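Local coordinates for protein toll-receptor-related 2 (PDB 4W8H) that belongs to a Toll-related membrane receptor of Hydra and, as its TIR domain, probably relays signals by associating with other TIR domains, at residues Val7-Ala12 with Phe25-Ala30; Glu49-Ala54 with Asn72-Lys77; Ile81-Gln86 with Tyr99-Met104; Arg16-Asn21 with Ile62-Pro67. One frame throughout, in Å; residues are numbered along the deposited sequence.

Contact 1. Residues Val7-Ala12 with Phe25-Ala30. Unlike the reference sequence in segment 25-30: Lys26 (reference Glu), Leu27 (reference Val).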
loop_
_atom_site.group_PDB
_atom_site.type_symbol
_atom_site.label_atom_id
_atom_site.label_comp_id
_atom_site.label_asym_id
_atom_site.label_seq_id
_atom_site.Cartn_x
_atom_site.Cartn_y
_atom_site.Cartn_z
ATOM N N VAL A 7 2.460 5.283 -6.611
ATOM C CA VAL A 7 1.805 4.523 -5.552
ATOM C C VAL A 7 1.671 5.325 -4.296
ATOM O O VAL A 7 2.511 6.161 -3.983
ATOM C CB VAL A 7 2.531 3.219 -5.171
ATOM C CG1 VAL A 7 2.444 2.239 -6.265
ATOM C CG2 VAL A 7 3.964 3.467 -4.777
ATOM N N ASN A 8 0.571 5.059 -3.606
ATOM C CA ASN A 8 0.349 5.505 -2.269
ATOM C C ASN A 8 0.507 4.305 -1.325
ATOM O O ASN A 8 0.193 3.196 -1.690
ATOM C CB ASN A 8 -1.091 6.017 -2.229
ATOM C CG ASN A 8 -1.592 6.220 -0.893
ATOM O OD1 ASN A 8 -0.900 6.779 -0.055
ATOM N ND2 ASN A 8 -2.826 5.779 -0.642
ATOM N N ILE A 9 1.023 4.539 -0.127
ATOM C CA ILE A 9 1.251 3.416 0.793
ATOM C C ILE A 9 0.319 3.557 1.946
ATOM O O ILE A 9 0.384 4.521 2.698
ATOM C CB ILE A 9 2.674 3.413 1.350
ATOM C CG1 ILE A 9 3.708 3.704 0.255
ATOM C CG2 ILE A 9 2.948 2.070 2.105
ATOM C CD1 ILE A 9 3.844 2.660 -0.761
ATOM N N CYS A 10 -0.526 2.573 2.098
ATOM C CA CYS A 10 -1.470 2.532 3.205
ATOM C C CYS A 10 -1.030 1.453 4.220
ATOM O O CYS A 10 -0.899 0.279 3.852
ATOM C CB CYS A 10 -2.863 2.193 2.676
ATOM S SG CYS A 10 -4.090 2.129 3.961
ATOM N N TYR A 11 -0.758 1.851 5.460
ATOM C CA TYR A 11 -0.107 0.968 6.444
ATOM C C TYR A 11 -0.407 1.470 7.845
ATOM O O TYR A 11 -0.688 2.650 8.048
ATOM C CB TYR A 11 1.416 0.928 6.212
ATOM C CG TYR A 11 2.125 2.207 6.592
ATOM C CD1 TYR A 11 2.050 3.342 5.770
ATOM C CD2 TYR A 11 2.795 2.330 7.790
ATOM C CE1 TYR A 11 2.627 4.514 6.140
ATOM C CE2 TYR A 11 3.414 3.489 8.158
ATOM C CZ TYR A 11 3.302 4.615 7.332
ATOM O OH TYR A 11 3.887 5.809 7.721
ATOM N N ALA A 12 -0.340 0.567 8.799
ATOM C CA ALA A 12 -0.496 0.896 10.208
ATOM C C ALA A 12 0.813 1.411 10.800
ATOM O O ALA A 12 1.893 0.925 10.468
ATOM C CB ALA A 12 -0.954 -0.325 10.982
ATOM N N PHE A 25 11.903 2.986 0.936
ATOM C CA PHE A 25 13.300 3.104 0.546
ATOM C C PHE A 25 13.557 2.432 -0.787
ATOM O O PHE A 25 14.158 3.048 -1.671
ATOM C CB PHE A 25 14.150 2.474 1.644
ATOM C CG PHE A 25 15.641 2.585 1.444
ATOM C CD1 PHE A 25 16.262 3.807 1.546
ATOM C CD2 PHE A 25 16.408 1.466 1.257
ATOM C CE1 PHE A 25 17.650 3.908 1.423
ATOM C CE2 PHE A 25 17.797 1.565 1.125
ATOM C CZ PHE A 25 18.390 2.781 1.207
ATOM N N LYS A 26 13.119 1.197 -0.948
ATOM C CA LYS A 26 13.368 0.477 -2.192
ATOM C C LYS A 26 12.577 1.032 -3.358
ATOM O O LYS A 26 13.090 1.096 -4.493
ATOM C CB LYS A 26 13.112 -0.992 -1.994
ATOM C CG LYS A 26 14.286 -1.651 -1.269
ATOM C CD LYS A 26 14.205 -3.135 -1.279
ATOM C CE LYS A 26 14.249 -3.759 -2.672
ATOM N NZ LYS A 26 15.356 -3.331 -3.554
ATOM N N LEU A 27 11.321 1.416 -3.111
ATOM C CA LEU A 27 10.524 1.988 -4.184
ATOM C C LEU A 27 11.173 3.241 -4.732
ATOM O O LEU A 27 11.319 3.399 -5.948
ATOM C CB LEU A 27 9.109 2.290 -3.676
ATOM C CG LEU A 27 8.177 1.103 -3.445
ATOM C CD1 LEU A 27 6.992 1.534 -2.567
ATOM C CD2 LEU A 27 7.666 0.504 -4.740
ATOM N N GLU A 28 11.603 4.131 -3.847
ATOM C CA GLU A 28 12.162 5.406 -4.268
ATOM C C GLU A 28 13.502 5.195 -4.972
ATOM O O GLU A 28 13.808 5.867 -5.965
ATOM C CB GLU A 28 12.211 6.380 -3.087
ATOM C CG GLU A 28 10.788 6.806 -2.649
ATOM C CD GLU A 28 10.768 7.924 -1.651
ATOM O OE1 GLU A 28 11.690 8.043 -0.822
ATOM O OE2 GLU A 28 9.786 8.684 -1.702
ATOM N N ARG A 29 14.283 4.233 -4.491
ATOM C CA ARG A 29 15.570 3.930 -5.180
ATOM C C ARG A 29 15.346 3.419 -6.601
ATOM O O ARG A 29 16.173 3.627 -7.484
ATOM C CB ARG A 29 16.379 2.936 -4.364
ATOM C CG ARG A 29 17.041 3.599 -3.165
ATOM C CD ARG A 29 17.650 2.600 -2.219
ATOM N NE ARG A 29 18.757 1.883 -2.839
ATOM C CZ ARG A 29 20.039 2.238 -2.759
ATOM N NH1 ARG A 29 20.386 3.310 -2.064
ATOM N NH2 ARG A 29 20.976 1.509 -3.365
ATOM N N ALA A 30 14.216 2.733 -6.792
ATOM C CA ALA A 30 13.841 2.161 -8.085
ATOM C C ALA A 30 13.180 3.196 -9.006
ATOM O O ALA A 30 12.730 2.837 -10.099
ATOM C CB ALA A 30 12.899 0.947 -7.882
#

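Contact 2. Residues Glu49-Ala54 with Asn72-Lys77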
loop_
_atom_site.group_PDB
_atom_site.type_symbol
_atom_site.label_atom_id
_atom_site.label_comp_id
_atom_site.label_asym_id
_atom_site.label_seq_id
_atom_site.Cartn_x
_atom_site.Cartn_y
_atom_site.Cartn_z
ATOM N N GLU A 49 -9.530 14.166 3.970
ATOM C CA GLU A 49 -8.905 14.921 2.903
ATOM C C GLU A 49 -7.534 14.351 2.538
ATOM O O GLU A 49 -7.181 14.255 1.375
ATOM C CB GLU A 49 -8.772 16.367 3.315
ATOM C CG GLU A 49 -10.130 17.056 3.377
ATOM C CD GLU A 49 -10.062 18.486 3.809
ATOM O OE1 GLU A 49 -9.355 18.822 4.773
ATOM O OE2 GLU A 49 -10.826 19.301 3.228
ATOM N N ASN A 50 -6.735 14.009 3.535
ATOM C CA ASN A 50 -5.432 13.417 3.280
ATOM C C ASN A 50 -5.534 12.033 2.676
ATOM O O ASN A 50 -4.702 11.670 1.848
ATOM C CB ASN A 50 -4.600 13.457 4.579
ATOM C CG ASN A 50 -3.959 14.819 4.776
ATOM O OD1 ASN A 50 -3.461 15.418 3.826
ATOM N ND2 ASN A 50 -3.976 15.321 5.991
ATOM N N ILE A 51 -6.510 11.242 3.107
ATOM C CA ILE A 51 -6.775 9.941 2.466
ATOM C C ILE A 51 -7.027 10.137 0.998
ATOM O O ILE A 51 -6.465 9.460 0.158
ATOM C CB ILE A 51 -7.938 9.226 3.160
ATOM C CG1 ILE A 51 -7.528 8.769 4.560
ATOM C CG2 ILE A 51 -8.410 8.013 2.330
ATOM C CD1 ILE A 51 -8.682 8.276 5.445
ATOM N N MET A 52 -7.944 11.067 0.678
ATOM C CA MET A 52 -8.362 11.258 -0.706
ATOM C C MET A 52 -7.282 11.851 -1.588
ATOM O O MET A 52 -7.187 11.512 -2.755
ATOM C CB MET A 52 -9.651 12.086 -0.763
ATOM C CG MET A 52 -10.813 11.297 -0.187
ATOM S SD MET A 52 -11.227 9.763 -1.024
ATOM C CE MET A 52 -11.394 10.314 -2.708
ATOM N N ASP A 53 -6.500 12.767 -1.046
ATOM C CA ASP A 53 -5.377 13.294 -1.803
ATOM C C ASP A 53 -4.408 12.175 -2.199
ATOM O O ASP A 53 -3.960 12.116 -3.350
ATOM C CB ASP A 53 -4.647 14.409 -1.047
ATOM C CG ASP A 53 -5.318 15.775 -1.198
ATOM O OD1 ASP A 53 -6.229 15.973 -2.048
ATOM O OD2 ASP A 53 -4.907 16.667 -0.439
ATOM N N ALA A 54 -4.087 11.307 -1.274
ATOM C CA ALA A 54 -3.163 10.223 -1.547
ATOM C C ALA A 54 -3.735 9.266 -2.562
ATOM O O ALA A 54 -3.022 8.821 -3.465
ATOM C CB ALA A 54 -2.844 9.495 -0.249
ATOM N N ASN A 72 -6.820 -0.643 12.378
ATOM C CA ASN A 72 -6.536 0.773 12.251
ATOM C C ASN A 72 -7.630 1.492 11.446
ATOM O O ASN A 72 -7.941 1.119 10.318
ATOM C CB ASN A 72 -5.158 0.947 11.593
ATOM C CG ASN A 72 -4.748 2.390 11.471
ATOM O OD1 ASN A 72 -5.273 3.122 10.633
ATOM N ND2 ASN A 72 -3.858 2.840 12.350
ATOM N N ASN A 73 -8.219 2.530 12.030
ATOM C CA ASN A 73 -9.365 3.229 11.415
ATOM C C ASN A 73 -9.013 3.911 10.099
ATOM O O ASN A 73 -9.767 3.795 9.108
ATOM C CB ASN A 73 -9.956 4.237 12.402
ATOM C CG ASN A 73 -10.777 3.580 13.509
ATOM O OD1 ASN A 73 -11.229 2.434 13.379
ATOM N ND2 ASN A 73 -10.982 4.317 14.606
ATOM N N ILE A 74 -7.883 4.619 10.074
ATOM C CA ILE A 74 -7.477 5.267 8.834
ATOM C C ILE A 74 -7.214 4.224 7.759
ATOM O O ILE A 74 -7.607 4.410 6.621
ATOM C CB ILE A 74 -6.278 6.210 9.061
ATOM C CG1 ILE A 74 -6.765 7.475 9.766
ATOM C CG2 ILE A 74 -5.604 6.558 7.732
ATOM C CD1 ILE A 74 -5.644 8.404 10.163
ATOM N N CYS A 75 -6.537 3.132 8.114
ATOM C CA CYS A 75 -6.330 2.065 7.154
ATOM C C CYS A 75 -7.638 1.534 6.580
ATOM O O CYS A 75 -7.749 1.324 5.369
ATOM C CB CYS A 75 -5.510 0.922 7.765
ATOM S SG CYS A 75 -3.828 1.361 8.141
ATOM N N ASP A 76 -8.613 1.267 7.449
ATOM C CA ASP A 76 -9.870 0.738 6.924
ATOM C C ASP A 76 -10.553 1.716 5.960
ATOM O O ASP A 76 -11.045 1.308 4.911
ATOM C CB ASP A 76 -10.831 0.390 8.039
ATOM C CG ASP A 76 -12.156 -0.155 7.485
ATOM O OD1 ASP A 76 -12.139 -1.141 6.701
ATOM O OD2 ASP A 76 -13.211 0.430 7.766
ATOM N N LYS A 77 -10.607 2.991 6.319
ATOM C CA LYS A 77 -11.277 3.983 5.478
ATOM C C LYS A 77 -10.560 4.090 4.142
ATOM O O LYS A 77 -11.181 4.189 3.088
ATOM C CB LYS A 77 -11.270 5.326 6.197
ATOM C CG LYS A 77 -12.273 5.471 7.354
ATOM C CD LYS A 77 -11.962 6.720 8.185
ATOM C CE LYS A 77 -13.041 7.021 9.205
ATOM N NZ LYS A 77 -13.886 8.156 8.763
#

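Contact 3. Residues Ile81-Gln86 with Tyr99-Met104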
loop_
_atom_site.group_PDB
_atom_site.type_symbol
_atom_site.label_atom_id
_atom_site.label_comp_id
_atom_site.label_asym_id
_atom_site.label_seq_id
_atom_site.Cartn_x
_atom_site.Cartn_y
_atom_site.Cartn_z
ATOM N N ILE A 81 -12.125 3.045 0.176
ATOM C CA ILE A 81 -12.077 3.877 -1.022
ATOM C C ILE A 81 -11.131 3.249 -2.063
ATOM O O ILE A 81 -11.416 3.249 -3.268
ATOM C CB ILE A 81 -11.714 5.322 -0.672
ATOM C CG1 ILE A 81 -12.763 5.851 0.336
ATOM C CG2 ILE A 81 -11.683 6.168 -1.934
ATOM C CD1 ILE A 81 -12.284 6.972 1.205
ATOM N N GLY A 82 -10.036 2.650 -1.599
ATOM C CA GLY A 82 -9.087 2.003 -2.502
ATOM C C GLY A 82 -9.686 0.886 -3.346
ATOM O O GLY A 82 -9.266 0.696 -4.485
ATOM N N LEU A 83 -10.684 0.185 -2.807
ATOM C CA LEU A 83 -11.364 -0.862 -3.560
ATOM C C LEU A 83 -12.073 -0.314 -4.800
ATOM O O LEU A 83 -12.353 -1.046 -5.731
ATOM C CB LEU A 83 -12.366 -1.566 -2.689
ATOM C CG LEU A 83 -11.786 -2.395 -1.539
ATOM C CD1 LEU A 83 -12.948 -2.909 -0.700
ATOM C CD2 LEU A 83 -10.901 -3.552 -2.064
ATOM N N SER A 84 -12.357 0.975 -4.802
ATOM C CA SER A 84 -12.967 1.593 -5.990
ATOM C C SER A 84 -11.939 2.054 -7.023
ATOM O O SER A 84 -12.282 2.631 -8.066
ATOM C CB SER A 84 -13.920 2.724 -5.562
ATOM O OG SER A 84 -13.263 3.894 -5.108
ATOM N N HIS A 85 -10.675 1.770 -6.728
ATOM C CA HIS A 85 -9.603 2.064 -7.626
ATOM C C HIS A 85 -8.762 0.813 -7.753
ATOM O O HIS A 85 -9.286 -0.294 -7.817
ATOM C CB HIS A 85 -8.810 3.235 -7.069
ATOM C CG HIS A 85 -9.545 4.524 -7.129
ATOM N ND1 HIS A 85 -9.976 5.071 -8.314
ATOM C CD2 HIS A 85 -9.902 5.389 -6.157
ATOM C CE1 HIS A 85 -10.592 6.212 -8.071
ATOM N NE2 HIS A 85 -10.550 6.436 -6.769
ATOM N N GLN A 86 -7.459 0.956 -7.719
ATOM C CA GLN A 86 -6.590 -0.202 -7.850
ATOM C C GLN A 86 -5.729 -0.297 -6.627
ATOM O O GLN A 86 -5.187 0.723 -6.168
ATOM C CB GLN A 86 -5.709 -0.037 -9.061
ATOM C CG GLN A 86 -6.431 0.186 -10.368
ATOM C CD GLN A 86 -5.438 0.283 -11.467
ATOM O OE1 GLN A 86 -4.833 -0.718 -11.862
ATOM N NE2 GLN A 86 -5.253 1.504 -11.997
ATOM N N TYR A 99 -13.156 -10.940 4.656
ATOM C CA TYR A 99 -13.844 -11.697 3.640
ATOM C C TYR A 99 -13.738 -11.032 2.268
ATOM O O TYR A 99 -13.640 -11.726 1.264
ATOM C CB TYR A 99 -15.307 -11.918 4.045
ATOM C CG TYR A 99 -16.154 -10.693 3.929
ATOM C CD1 TYR A 99 -16.170 -9.744 4.938
ATOM C CD2 TYR A 99 -16.936 -10.473 2.796
ATOM C CE1 TYR A 99 -16.941 -8.607 4.823
ATOM C CE2 TYR A 99 -17.695 -9.343 2.669
ATOM C CZ TYR A 99 -17.695 -8.408 3.684
ATOM O OH TYR A 99 -18.471 -7.289 3.560
ATOM N N PHE A 100 -13.803 -9.701 2.201
ATOM C CA PHE A 100 -13.840 -9.017 0.907
ATOM C C PHE A 100 -12.478 -8.975 0.229
ATOM O O PHE A 100 -12.378 -8.647 -0.949
ATOM C CB PHE A 100 -14.462 -7.608 1.026
ATOM C CG PHE A 100 -13.725 -6.697 1.960
ATOM C CD1 PHE A 100 -12.655 -5.955 1.518
ATOM C CD2 PHE A 100 -14.087 -6.613 3.301
ATOM C CE1 PHE A 100 -11.970 -5.117 2.380
ATOM C CE2 PHE A 100 -13.393 -5.775 4.176
ATOM C CZ PHE A 100 -12.336 -5.025 3.705
ATOM N N LEU A 101 -11.436 -9.412 0.941
ATOM C CA LEU A 101 -10.106 -9.587 0.369
ATOM C C LEU A 101 -9.692 -11.042 0.233
ATOM O O LEU A 101 -8.585 -11.300 -0.254
ATOM C CB LEU A 101 -9.062 -8.863 1.203
ATOM C CG LEU A 101 -9.113 -7.357 1.213
ATOM C CD1 LEU A 101 -7.935 -6.840 2.037
ATOM C CD2 LEU A 101 -9.098 -6.781 -0.203
ATOM N N ASN A 102 -10.588 -11.972 0.579
ATOM C CA ASN A 102 -10.214 -13.396 0.655
ATOM C C ASN A 102 -10.176 -14.091 -0.700
ATOM O O ASN A 102 -9.882 -15.291 -0.787
ATOM C CB ASN A 102 -11.094 -14.178 1.659
ATOM C CG ASN A 102 -12.526 -14.487 1.141
ATOM O OD1 ASN A 102 -12.907 -14.149 0.008
ATOM N ND2 ASN A 102 -13.315 -15.169 1.989
ATOM N N HIS A 103 -10.484 -13.342 -1.744
ATOM C CA HIS A 103 -10.398 -13.843 -3.103
ATOM C C HIS A 103 -9.640 -12.874 -4.000
ATOM O O HIS A 103 -9.880 -12.807 -5.189
ATOM C CB HIS A 103 -11.787 -14.202 -3.669
ATOM C CG HIS A 103 -12.821 -13.123 -3.533
ATOM N ND1 HIS A 103 -13.495 -12.874 -2.355
ATOM C CD2 HIS A 103 -13.343 -12.268 -4.446
ATOM C CE1 HIS A 103 -14.361 -11.891 -2.539
ATOM N NE2 HIS A 103 -14.292 -11.508 -3.799
ATOM N N MET A 104 -8.730 -12.111 -3.395
ATOM C CA MET A 104 -7.868 -11.198 -4.125
ATOM C C MET A 104 -6.408 -11.636 -4.006
ATOM O O MET A 104 -5.908 -11.925 -2.911
ATOM C CB MET A 104 -8.020 -9.801 -3.545
ATOM C CG MET A 104 -7.230 -8.778 -4.302
ATOM S SD MET A 104 -7.463 -7.106 -3.752
ATOM C CE MET A 104 -9.169 -6.841 -4.129
#

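Contact 4. Residues Arg16-Asn21 with Ile62-Pro67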
loop_
_atom_site.group_PDB
_atom_site.type_symbol
_atom_site.label_atom_id
_atom_site.label_comp_id
_atom_site.label_asym_id
_atom_site.label_seq_id
_atom_site.Cartn_x
_atom_site.Cartn_y
_atom_site.Cartn_z
ATOM N N ARG A 16 5.605 0.718 10.695
ATOM C CA ARG A 16 6.361 1.807 10.096
ATOM C C ARG A 16 7.798 1.476 9.794
ATOM O O ARG A 16 8.333 1.981 8.805
ATOM C CB ARG A 16 6.288 3.054 10.969
ATOM C CG ARG A 16 6.716 4.344 10.275
ATOM C CD ARG A 16 6.230 5.559 11.032
ATOM N NE ARG A 16 6.887 5.664 12.320
ATOM C CZ ARG A 16 6.653 6.626 13.207
ATOM N NH1 ARG A 16 5.756 7.573 12.966
ATOM N NH2 ARG A 16 7.311 6.617 14.342
ATOM N N GLU A 17 8.452 0.725 10.681
ATOM C CA GLU A 17 9.876 0.451 10.463
ATOM C C GLU A 17 10.126 -0.188 9.091
ATOM O O GLU A 17 10.938 0.318 8.295
ATOM C CB GLU A 17 10.475 -0.402 11.594
ATOM C CG GLU A 17 11.999 -0.560 11.543
ATOM C CD GLU A 17 12.571 -1.446 12.701
ATOM O OE1 GLU A 17 11.772 -2.064 13.432
ATOM O OE2 GLU A 17 13.805 -1.511 12.887
ATOM N N TRP A 18 9.441 -1.301 8.806
ATOM C CA TRP A 18 9.623 -1.995 7.521
ATOM C C TRP A 18 9.069 -1.135 6.402
ATOM O O TRP A 18 9.669 -0.997 5.343
ATOM C CB TRP A 18 8.923 -3.352 7.541
ATOM C CG TRP A 18 9.124 -4.170 6.316
ATOM C CD1 TRP A 18 10.149 -5.048 6.069
ATOM C CD2 TRP A 18 8.257 -4.239 5.201
ATOM N NE1 TRP A 18 9.976 -5.639 4.853
ATOM C CE2 TRP A 18 8.808 -5.186 4.303
ATOM C CE3 TRP A 18 7.041 -3.627 4.873
ATOM C CZ2 TRP A 18 8.195 -5.509 3.077
ATOM C CZ3 TRP A 18 6.410 -3.971 3.660
ATOM C CH2 TRP A 18 7.011 -4.887 2.766
ATOM N N VAL A 19 7.931 -0.492 6.623
ATOM C CA VAL A 19 7.331 0.289 5.546
ATOM C C VAL A 19 8.220 1.423 5.106
ATOM O O VAL A 19 8.424 1.609 3.902
ATOM C CB VAL A 19 5.908 0.760 5.916
ATOM C CG1 VAL A 19 5.430 1.804 4.855
ATOM C CG2 VAL A 19 4.977 -0.435 5.990
ATOM N N ILE A 20 8.766 2.191 6.043
ATOM C CA ILE A 20 9.545 3.341 5.648
ATOM C C ILE A 20 10.960 2.926 5.242
ATOM O O ILE A 20 11.474 3.352 4.190
ATOM C CB ILE A 20 9.594 4.373 6.761
ATOM C CG1 ILE A 20 8.181 4.886 7.063
ATOM C CG2 ILE A 20 10.531 5.523 6.376
ATOM C CD1 ILE A 20 7.559 5.668 5.948
ATOM N N ASN A 21 11.607 2.094 6.061
ATOM C CA ASN A 21 13.012 1.807 5.823
ATOM C C ASN A 21 13.273 0.774 4.777
ATOM O O ASN A 21 14.391 0.745 4.232
ATOM C CB ASN A 21 13.696 1.400 7.139
ATOM C CG ASN A 21 13.613 2.474 8.176
ATOM O OD1 ASN A 21 13.093 2.260 9.265
ATOM N ND2 ASN A 21 14.077 3.657 7.827
ATOM N N ILE A 62 -0.828 0.677 -2.410
ATOM C CA ILE A 62 -0.315 -0.497 -1.747
ATOM C C ILE A 62 -0.934 -0.592 -0.377
ATOM O O ILE A 62 -0.928 0.383 0.373
ATOM C CB ILE A 62 1.241 -0.404 -1.625
ATOM C CG1 ILE A 62 1.885 -0.473 -3.010
ATOM C CG2 ILE A 62 1.769 -1.484 -0.726
ATOM C CD1 ILE A 62 3.387 -0.207 -2.978
ATOM N N VAL A 63 -1.467 -1.757 -0.052
ATOM C CA VAL A 63 -2.091 -2.053 1.215
ATOM C C VAL A 63 -1.156 -3.018 1.995
ATOM O O VAL A 63 -0.959 -4.134 1.535
ATOM C CB VAL A 63 -3.464 -2.713 0.879
ATOM C CG1 VAL A 63 -4.119 -3.300 2.114
ATOM C CG2 VAL A 63 -4.398 -1.698 0.151
ATOM N N VAL A 64 -0.598 -2.591 3.109
ATOM C CA VAL A 64 0.405 -3.395 3.848
ATOM C C VAL A 64 -0.388 -4.149 4.928
ATOM O O VAL A 64 -0.609 -3.643 6.039
ATOM C CB VAL A 64 1.504 -2.519 4.419
ATOM C CG1 VAL A 64 2.505 -3.409 5.179
ATOM C CG2 VAL A 64 2.195 -1.731 3.310
ATOM N N MET A 65 -0.811 -5.375 4.594
ATOM C CA MET A 65 -1.681 -6.139 5.460
ATOM C C MET A 65 -0.871 -6.749 6.615
ATOM O O MET A 65 0.238 -7.303 6.450
ATOM C CB MET A 65 -2.360 -7.248 4.666
ATOM C CG MET A 65 -3.191 -6.704 3.504
ATOM S SD MET A 65 -4.237 -7.952 2.709
ATOM C CE MET A 65 -2.962 -8.989 1.997
ATOM N N SER A 66 -1.464 -6.672 7.784
ATOM C CA SER A 66 -0.915 -7.190 9.041
ATOM C C SER A 66 -2.052 -7.157 10.071
ATOM O O SER A 66 -3.087 -6.518 9.829
ATOM C CB SER A 66 0.193 -6.283 9.547
ATOM O OG SER A 66 -0.338 -5.090 10.110
ATOM N N PRO A 67 -1.844 -7.749 11.245
ATOM C CA PRO A 67 -2.899 -7.654 12.252
ATOM C C PRO A 67 -3.209 -6.229 12.637
ATOM O O PRO A 67 -4.368 -5.880 12.904
ATOM C CB PRO A 67 -2.327 -8.440 13.440
ATOM C CG PRO A 67 -1.334 -9.409 12.822
ATOM C CD PRO A 67 -0.755 -8.673 11.645
#

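Contact 1. Residues Val7-Ala12 with Phe25-Ala30
Strand residues 7-10 run beneath the last turns of helix 16-29, and the two backbones come nearest at Val7 and Leu27, whose CA atoms lie 9.2 Å apart. That separation is bridged by side chains alone, with both partners directing their CB atoms at the opposite backbone. Leu27 is the helix residue that reaches the strand, and it does so with one branch. Its CD1 methyl meets Ile9 CD1 at 3.8 Å, the two chains extending toward each other tip to tip. The same Leu27 CD1 also lies 4.2 Å from Val7 CG2, so one methyl touches two residues that alternate along the strand on the same side of the sheet. Ile9 CG1 stands beside its own backbone N (chi1 -44°), which turns the longer arm of the residue, ending in CD1, up to the helix. About 84 Å² is buried between the segments, all of it on Val7, Ile9 and Leu27. Leu27 is also touched by Phe123 and Ile126 of helix 115-127, by Thr34 of strand 34-35 and by Ile32 in a loop. Strand 5-10, helix 16-29 and strand 34-35 form a beta-alpha-beta unit, and this helix-on-sheet packing is that of the flavodoxin-like TIR fold.

Contact 2. Residues Glu49-Ala54 with Asn72-Lys77
Helix residues Ile51 and Ile74 mark the nearest approach of the two backbones, with 7.9 Å between their CA atoms. Ile51 makes the whole contact from its side. Its CD1 methyl lies 4.0 Å from Lys77 CB and 4.2 Å from Ile74 CG2, and it also rests against the backbone at Ile74 O. With CG1 anti to the carbonyl carbon (chi1 -70°) and CD1 continuing outward in an extended arm, the isoleucine puts its tip between two residues one turn apart on the facing helix. Ile51 and Lys77 cross at about a right angle, so the lysine offers the base of its chain to the methyl, while its far end, bent at chi4 (-104°), leads away. The helix supplying those partners has a capped start: Asn72 occupies the N-cap, and its OD1 accepts from Cys75 N at 2.8 Å. That bond is nearly straight, 169° at the hydrogen, with the donor slightly tilted from the carbonyl plane. Ile51 also touches Thr78, and Met52 touches Ile81, so the packing continues down the facing helix. Helices 47-56 and 73-82 thus lie side by side, joined through the chain by strand 58-65 of the central sheet.

Contact 3. Residues Ile81-Gln86 with Tyr99-Met104
Leu83 meets Phe100, Leu101 and Met104 by splitting its two methyls between them. The CD1 branch goes to the phenyl ring, 3.8 Å from Phe100 CD1 and almost as near to Phe100 CE1, so it lies by one bond of the ring and approaches obliquely. The leucine chain and the phenylalanine chain cross at about a right angle. The CD2 branch turns to the other two residues, 4.1 Å from Leu101 CD2 and 4.3 Å from Met104 CE; there the leucine pair crosses at a slant, and the methionine contributes its terminal methyl.

Phe100 takes up the crowded position, CG between its backbone N and carbonyl carbon (chi1 60°). Its ring edge is directed at Tyr99: Phe100 CD2 stands 3.8 Å above one face of the tyrosine ring, offset toward the rim. Leu79 and Gln80 of helix 73-82 also touch the phenylalanine. In this flavodoxin-like TIR domain the contact joins the tail of that helix to the connection from strand 87-91 to strand 107-108, which carries the short 3-10 segment 99-101.

Each side of the contact is shaped by a type I turn, from Gly82 to His85 and from Leu101 to Met104. Beside the first turn, Ile81 O accepts from two groups of one residue: Ser84 OG at 2.7 Å, lying in the carbonyl plane, and Ser84 N at 2.9 Å. Met104 N closes the second turn on Leu101 O at 3.2 Å, and the methionine side chain also packs on Ile87 and Pro89.

Contact 4. Residues Arg16-Asn21 with Ile62-Pro67
Ser66 OG, two residues past the Val64 that packs on Val19 and Trp18, is held by two groups, hydrogen-bonding Asp15 OD2 and Phe69 N. These bonds tie the loop just after the strand both to the residue just before Arg16 and to the loop that follows Pro67. In the helical segment, Ile20 N to Arg16 O at 2.8 Å is an ordinary i to i+4 bond, and the helix has a wider pi-type turn at 19-21.

Across the contact the chemistry is wholly apolar, with about 98 Å² buried and 8.0 Å between the CA atoms of Val19 and Val64. Val19 CG2 is seated over the fork of Val64, and its near-equal distances, 4.0 Å from Val64 CG1 and 4.1 Å from Val64 CG2, show that one methyl of the helix residue is shared by both branches of the strand residue. The two valines run past each other in opposite directions.

Trp18 adds the second touch. Its CG is anti to the backbone N (chi1 -176°), which carries the indole out so that CZ3, on the six-membered ring, comes within 4.2 Å of Val64 CG1 along an oblique approach. Val64 CG1 therefore touches both a methyl and the indole, which reach it from the same general side. The indole is further held by a stack with Tyr92, and its ring meets that of Trp109 with planes at about 60°.

Strand 58-65 lies between strands 5-10 and 87-91 in the parallel sheet, backbone-bonded to both, and helix 16-29 packs across it here, with Val64 also touching Ile9 and Leu23.

How the contacts relate
Contacts 1 and 4 are the buried pair, about 7 Å from the chain's centre: both hang on helix 16-29 and reach adjacent strands of one sheet, where Ile9 CD1 packs on Ile62 CD1 at 3.7 Å. Contacts 2 and 3 lie farther out and only partly buried, sharing helix 73-82, whose Ile81 touches Met52. A branched aliphatic residue takes part in every contact, joined by an indole in contact 4 and by a phenyl ring and a methionine methyl in contact 3. The inner contacts set helix against sheet, contact 2 helix against helix with a lysine stem included, and contact 3 a helix end against a loop. Contacts 1 and 3 fall on opposite sides of the chain's centre.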